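Local coordinates for protein transcriptional regulator, MarR/EmrR family (Clostridium acetobutylicum, PDB 3JW4) that probably binds DNA as a dimeric transcription regulator of the MarR family, using a winged helix-turn-helix fold to control gene expression, at residues Gly38-Ser41 and Gln42-Arg45; Leu110-Glu113 and Phe114-Phe118; Thr130-Glu133 and Gln134-Met138. One frame throughout, in Å; residues are numbered along the deposited sequence.

In the fold
Along the chain the three contacts come in series. Contact 1 opens helix 41-53, just after helix 14-35 has ended. Contact 2 lies within helix 105-126, and contact 3 starts the next helix, 131-146. Contacts 1 and 2 are neighbours in space, with centres about 10 Å apart. The ring of Phe114 from contact 2 lies against the first turn of helix 41-53, its CZ meeting Gly44 CA. Contact 3 is remote: its centre is about 30 Å from that of contact 1 and about 25 Å from that of contact 2. It lies in the dimer interface, which contacts 1 and 2 also touch through Arg45 and Phe118, consistent with the MarR architecture.

Contact 1: residues Gly38-Ser41 and Gln42-Arg45; sequences GLNS and QQGR
Asn40 and Gln43 each hold the other's backbone N at the start of helix 41-53. Asn40 OD1 accepts from Gln43 N at 3.1 Å, a fairly straight bond, and Gln43 OE1 takes Asn40 N in return at 2.9 Å with a bent N-H...O angle of 139°. In both cases the donor stands above the plane of the accepting amide. Asn40 has CG between its own N and carbonyl carbon (chi1 56°), which turns OD1 to the N-H of Gln43. Gln43 reaches back with an extended chain. The two side chains cross at about a right angle, yet their amide planes are only 23° apart, and Asn40 ND2 lies 3.2 Å from Gln43 CD.

This reciprocal pair is a capping box, with Asn40 as the N-cap. It follows directly on a Schellman motif whose C-prime residue is Gly38, so helix 14-35 is closed and helix 41-53 opened within a few residues. Leu39, whose N-H belongs to the Schellman motif, lies next to the capping box: its CD2 is 3.6 Å from Gln43 OE1, and its side chain also touches Leu110 and Phe114 of helix 105-126.

Ser41 begins the regular helix. Its O receives Arg45 N at 2.9 Å, and the bent Arg45 chain folds back so that CD comes within 3.4 Å of that same Ser41 O. One step earlier, Gly44 N bonds to Asn40 O at 3.2 Å. Beyond this turn Arg45 makes a cation-pi contact with Phe118 and packs on Thr13 of the second subunit.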
# COMPACT_ATOMS: atom_id res chain seq x y z
N GLY B 38 -3.11 -16.26 -13.02
CA GLY B 38 -2.13 -15.48 -13.79
C GLY B 38 -2.52 -14.03 -13.98
O GLY B 38 -2.07 -13.39 -14.94
N LEU B 39 -3.34 -13.53 -13.04
CA LEU B 39 -3.80 -12.14 -13.03
C LEU B 39 -3.21 -11.40 -11.84
O LEU B 39 -2.57 -12.02 -10.95
CB LEU B 39 -5.30 -12.09 -12.92
CG LEU B 39 -6.15 -12.59 -14.10
CD1 LEU B 39 -7.53 -13.05 -13.56
CD2 LEU B 39 -6.29 -11.51 -15.18
N ASN B 40 -3.40 -10.09 -11.84
CA ASN B 40 -3.06 -9.28 -10.69
C ASN B 40 -4.09 -8.18 -10.54
O ASN B 40 -4.88 -7.93 -11.46
CB ASN B 40 -1.64 -8.73 -10.80
CG ASN B 40 -1.43 -7.93 -12.07
OD1 ASN B 40 -1.89 -6.81 -12.19
ND2 ASN B 40 -0.74 -8.52 -13.03
N SER B 41 -4.10 -7.54 -9.39
CA SER B 41 -5.17 -6.61 -9.06
C SER B 41 -5.19 -5.34 -9.94
O SER B 41 -6.26 -4.75 -10.19
CB SER B 41 -5.10 -6.24 -7.59
OG SER B 41 -3.92 -5.52 -7.36
N GLN B 42 -4.01 -4.92 -10.40
CA GLN B 42 -3.91 -3.75 -11.26
C GLN B 42 -4.56 -4.01 -12.64
O GLN B 42 -5.32 -3.17 -13.14
CB GLN B 42 -2.45 -3.28 -11.36
CG GLN B 42 -2.14 -2.38 -12.54
CD GLN B 42 -1.02 -1.35 -12.27
OE1 GLN B 42 0.01 -1.66 -11.62
NE2 GLN B 42 -1.23 -0.11 -12.76
N GLN B 43 -4.31 -5.18 -13.22
CA GLN B 43 -4.99 -5.60 -14.44
C GLN B 43 -6.49 -5.63 -14.27
O GLN B 43 -7.21 -5.20 -15.13
CB GLN B 43 -4.61 -6.99 -14.88
CG GLN B 43 -3.22 -7.13 -15.32
CD GLN B 43 -2.84 -8.59 -15.40
OE1 GLN B 43 -3.37 -9.43 -14.67
NE2 GLN B 43 -1.95 -8.91 -16.31
N GLY B 44 -6.94 -6.18 -13.14
CA GLY B 44 -8.36 -6.26 -12.81
C GLY B 44 -9.03 -4.91 -12.70
O GLY B 44 -10.08 -4.69 -13.28
N ARG B 45 -8.41 -4.01 -11.94
CA ARG B 45 -8.83 -2.62 -11.87
C ARG B 45 -8.89 -1.93 -13.24
O ARG B 45 -9.84 -1.19 -13.54
CB ARG B 45 -7.85 -1.85 -10.96
CG ARG B 45 -8.34 -1.58 -9.58
CD ARG B 45 -8.55 -2.79 -8.69
NE ARG B 45 -9.86 -2.66 -8.03
CZ ARG B 45 -10.17 -3.03 -6.79
NH1 ARG B 45 -11.42 -2.83 -6.37
NH2 ARG B 45 -9.27 -3.56 -5.97

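Contact 2: residues Leu110-Glu113 and Phe114-Phe118; sequences LVEE and FNNIF
Leu110 and Phe114 lie side by side on the flank of helix 105-126 that faces helix 41-53, joined through both backbone and side chain. The stretch is plain alpha-helix, part of the long helix that packs against helix 41-53 in this winged helix-turn-helix protein. Four consecutive carbonyls are each taken by the amide four residues on. Phe114 N meets Leu110 O at 2.9 Å and Asn115 N meets Val111 O at 2.8 Å, both almost straight. Asn116 N then binds Glu112 O at 2.9 Å, and Ile117 N reaches Glu113 O at a longer 3.2 Å. In these last two the donors lie somewhat off the carbonyl planes.

The side-chain amides add no further bond between the two segments. Asn116 ND2 comes to 3.1 Å from Glu112 O, but at a poor angle; the partner of Glu112 O is Asn116 N. The Glu112 carboxylate and the Asn116 amide are turned 82° apart. Asn115 keeps its amide beside Val111, with ND2 3.7 Å from Val111 CG1.

On the apolar flank, Leu110 and Val111 pack on Ile47 of helix 41-53, and Val111 also touches Tyr51. Phe114 and Ile117 reach Leu34 of helix 14-35, while Phe118 packs on Thr13 of the second subunit. Within the helix, Leu110 CG stands anti to its backbone N (chi1 -173°), which carries CG and CD2 alongside the Phe114 ring; there Leu110 CD2 meets Phe114 CE2 at 3.8 Å.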
# COMPACT_ATOMS: atom_id res chain seq x y z
N LEU B 110 -14.13 -12.09 -17.46
CA LEU B 110 -13.01 -11.94 -16.52
C LEU B 110 -13.23 -10.80 -15.47
O LEU B 110 -12.85 -10.97 -14.32
CB LEU B 110 -11.73 -11.67 -17.28
CG LEU B 110 -10.37 -11.62 -16.59
CD1 LEU B 110 -9.83 -12.97 -16.42
CD2 LEU B 110 -9.40 -10.76 -17.42
N VAL B 111 -13.81 -9.67 -15.89
CA VAL B 111 -14.15 -8.59 -14.98
C VAL B 111 -15.00 -9.15 -13.84
O VAL B 111 -14.80 -8.84 -12.69
CB VAL B 111 -14.96 -7.48 -15.70
CG1 VAL B 111 -15.84 -6.71 -14.69
CG2 VAL B 111 -14.03 -6.52 -16.45
N GLU B 112 -15.95 -10.01 -14.18
CA GLU B 112 -16.87 -10.52 -13.20
C GLU B 112 -16.15 -11.42 -12.19
O GLU B 112 -16.40 -11.30 -11.00
CB GLU B 112 -18.06 -11.24 -13.84
CG GLU B 112 -19.20 -11.42 -12.84
CD GLU B 112 -20.30 -12.33 -13.34
OE1 GLU B 112 -20.50 -12.46 -14.58
OE2 GLU B 112 -20.96 -12.92 -12.46
N GLU B 113 -15.25 -12.28 -12.66
CA GLU B 113 -14.48 -13.10 -11.73
C GLU B 113 -13.58 -12.23 -10.84
O GLU B 113 -13.55 -12.48 -9.66
CB GLU B 113 -13.66 -14.19 -12.44
CG GLU B 113 -14.49 -15.27 -13.19
CD GLU B 113 -15.05 -16.40 -12.30
OE1 GLU B 113 -14.93 -16.33 -11.05
OE2 GLU B 113 -15.62 -17.37 -12.86
N PHE B 114 -12.92 -11.19 -11.39
CA PHE B 114 -12.17 -10.20 -10.60
C PHE B 114 -13.08 -9.64 -9.51
O PHE B 114 -12.79 -9.76 -8.34
CB PHE B 114 -11.66 -9.00 -11.43
CG PHE B 114 -10.28 -9.16 -12.02
CD1 PHE B 114 -9.15 -9.19 -11.20
CD2 PHE B 114 -10.10 -9.21 -13.42
CE1 PHE B 114 -7.87 -9.32 -11.76
CE2 PHE B 114 -8.81 -9.34 -13.99
CZ PHE B 114 -7.70 -9.40 -13.16
N ASN B 115 -14.19 -9.04 -9.92
CA ASN B 115 -15.13 -8.42 -9.00
C ASN B 115 -15.58 -9.35 -7.89
O ASN B 115 -15.64 -8.92 -6.74
CB ASN B 115 -16.35 -7.85 -9.74
CG ASN B 115 -16.00 -6.60 -10.52
OD1 ASN B 115 -14.85 -6.14 -10.50
ND2 ASN B 115 -16.97 -6.05 -11.25
N ASN B 116 -15.87 -10.61 -8.20
CA ASN B 116 -16.27 -11.54 -7.14
C ASN B 116 -15.18 -11.76 -6.10
O ASN B 116 -15.47 -11.86 -4.92
CB ASN B 116 -16.74 -12.87 -7.71
CG ASN B 116 -17.95 -12.70 -8.61
OD1 ASN B 116 -18.78 -11.83 -8.40
ND2 ASN B 116 -18.03 -13.51 -9.66
N ILE B 117 -13.92 -11.83 -6.53
CA ILE B 117 -12.83 -11.99 -5.60
C ILE B 117 -12.78 -10.77 -4.67
O ILE B 117 -12.75 -10.93 -3.44
CB ILE B 117 -11.51 -12.22 -6.33
CG1 ILE B 117 -11.55 -13.59 -7.04
CG2 ILE B 117 -10.35 -12.20 -5.35
CD1 ILE B 117 -10.26 -13.94 -7.77
N PHE B 118 -12.85 -9.58 -5.24
CA PHE B 118 -12.82 -8.34 -4.45
C PHE B 118 -14.01 -8.24 -3.49
O PHE B 118 -13.88 -7.73 -2.37
CB PHE B 118 -12.78 -7.09 -5.34
CG PHE B 118 -11.53 -6.99 -6.23
CD1 PHE B 118 -10.28 -7.34 -5.76
CD2 PHE B 118 -11.64 -6.47 -7.52
CE1 PHE B 118 -9.15 -7.20 -6.58
CE2 PHE B 118 -10.52 -6.34 -8.36
CZ PHE B 118 -9.26 -6.70 -7.88

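Contact 3: residues Thr130-Glu133 and Gln134-Met138; sequences TKDE and QKQLM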
# COMPACT_ATOMS: atom_id res chain seq x y z
N THR B 130 -21.25 -6.19 14.15
CA THR B 130 -22.68 -5.87 14.19
C THR B 130 -23.01 -4.84 13.11
O THR B 130 -22.13 -4.13 12.62
CB THR B 130 -23.09 -5.26 15.52
OG1 THR B 130 -22.42 -4.01 15.69
CG2 THR B 130 -22.72 -6.18 16.70
N LYS B 131 -24.29 -4.75 12.73
CA LYS B 131 -24.73 -3.69 11.81
C LYS B 131 -24.33 -2.28 12.31
O LYS B 131 -23.92 -1.44 11.52
CB LYS B 131 -26.24 -3.79 11.56
CG LYS B 131 -26.58 -4.77 10.41
CD LYS B 131 -28.03 -5.33 10.51
CE LYS B 131 -28.34 -6.31 9.38
NZ LYS B 131 -27.09 -6.70 8.62
N ASP B 132 -24.41 -2.02 13.61
CA ASP B 132 -24.04 -0.71 14.10
C ASP B 132 -22.53 -0.44 13.95
O ASP B 132 -22.10 0.62 13.52
CB ASP B 132 -24.48 -0.53 15.55
CG ASP B 132 -24.43 0.92 15.98
OD1 ASP B 132 -24.94 1.78 15.22
OD2 ASP B 132 -23.88 1.20 17.07
N GLU B 133 -21.73 -1.45 14.26
CA GLU B 133 -20.29 -1.35 14.10
C GLU B 133 -19.91 -1.11 12.63
O GLU B 133 -19.01 -0.34 12.34
CB GLU B 133 -19.60 -2.61 14.65
CG GLU B 133 -19.45 -2.63 16.16
CD GLU B 133 -19.18 -4.04 16.70
OE1 GLU B 133 -19.33 -5.05 15.97
OE2 GLU B 133 -18.81 -4.15 17.87
N GLN B 134 -20.61 -1.75 11.72
CA GLN B 134 -20.38 -1.53 10.28
C GLN B 134 -20.69 -0.08 9.85
O GLN B 134 -19.97 0.52 9.05
CB GLN B 134 -21.23 -2.48 9.44
CG GLN B 134 -20.85 -3.96 9.62
CD GLN B 134 -21.80 -4.90 8.91
OE1 GLN B 134 -22.15 -4.69 7.76
NE2 GLN B 134 -22.21 -5.94 9.59
N LYS B 135 -21.76 0.47 10.39
CA LYS B 135 -22.17 1.84 10.09
C LYS B 135 -21.16 2.82 10.71
O LYS B 135 -20.70 3.78 10.07
CB LYS B 135 -23.57 2.05 10.65
CG LYS B 135 -24.43 2.96 9.84
CD LYS B 135 -25.92 2.94 10.31
CE LYS B 135 -26.06 3.27 11.80
NZ LYS B 135 -25.14 4.34 12.26
N GLN B 136 -20.76 2.56 11.94
CA GLN B 136 -19.76 3.42 12.57
C GLN B 136 -18.43 3.38 11.81
O GLN B 136 -17.85 4.41 11.57
CB GLN B 136 -19.57 3.05 14.03
CG GLN B 136 -20.79 3.33 14.86
CD GLN B 136 -20.75 2.65 16.22
OE1 GLN B 136 -19.84 1.87 16.54
NE2 GLN B 136 -21.76 2.95 17.05
N LEU B 137 -17.98 2.19 11.40
CA LEU B 137 -16.69 2.07 10.72
C LEU B 137 -16.69 2.82 9.38
O LEU B 137 -15.69 3.47 9.02
CB LEU B 137 -16.34 0.61 10.47
CG LEU B 137 -14.99 0.27 9.82
CD1 LEU B 137 -13.78 0.84 10.58
CD2 LEU B 137 -14.83 -1.23 9.61
N MSE B 138 -17.77 2.71 8.64
CA MSE B 138 -17.85 3.38 7.34
C MSE B 138 -17.76 4.88 7.53
O MSE B 138 -16.98 5.55 6.87
CB MSE B 138 -19.16 3.07 6.61
CG MSE B 138 -19.29 3.76 5.22
SE MSE B 138 -17.93 3.06 4.06
CE MSE B 138 -18.99 1.56 3.35
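Gln134 lies back along the first turn of helix 131-146, its CG, CD and NE2 passing the carbonyl of Thr130. Its CB lies 3.6 Å from Lys131 O. With CG anti to the carbonyl carbon (chi1 -65°), the chain heads toward the helix start, and Gln134 CG approaches Thr130 O at 3.3 Å. CD follows beside that oxygen, and Gln134 NE2 passes it at 3.5 Å before giving its hydrogen bond to Leu129 O, just ahead of the helix. Thr130 O itself is bound by Gln134 N, so the residue holds this end of the helix with both its backbone and its amide tip.

Thr130, the N-cap, and Glu133 form a capping box. Thr130 OG1 accepts from Glu133 N at 3.0 Å, and Glu133 OE1 accepts from Thr130 N at 2.9 Å, on the anti side of the carboxylate and 29° out of its plane. That same OE1 also forms a salt bridge with Lys143 of the second subunit, so the cap is tied to the dimer partner.

Asp132 belongs to the more exposed flank. Its OD2 comes to 2.7 Å from Gln136 NE2, but at a poor angle for a hydrogen bond, with the two flat groups turned 68° apart. A long salt bridge of 3.9 Å links Asp132 OD1 to Lys135 NZ. Following helix 105-126 in the chain, this turn faces the second subunit: Leu137 and Gln136 meet Ile140 and Gln136, respectively, on helix 131-146 of that subunit, and Gln134 O bonds to Tyr15 OH on its helix 14-35.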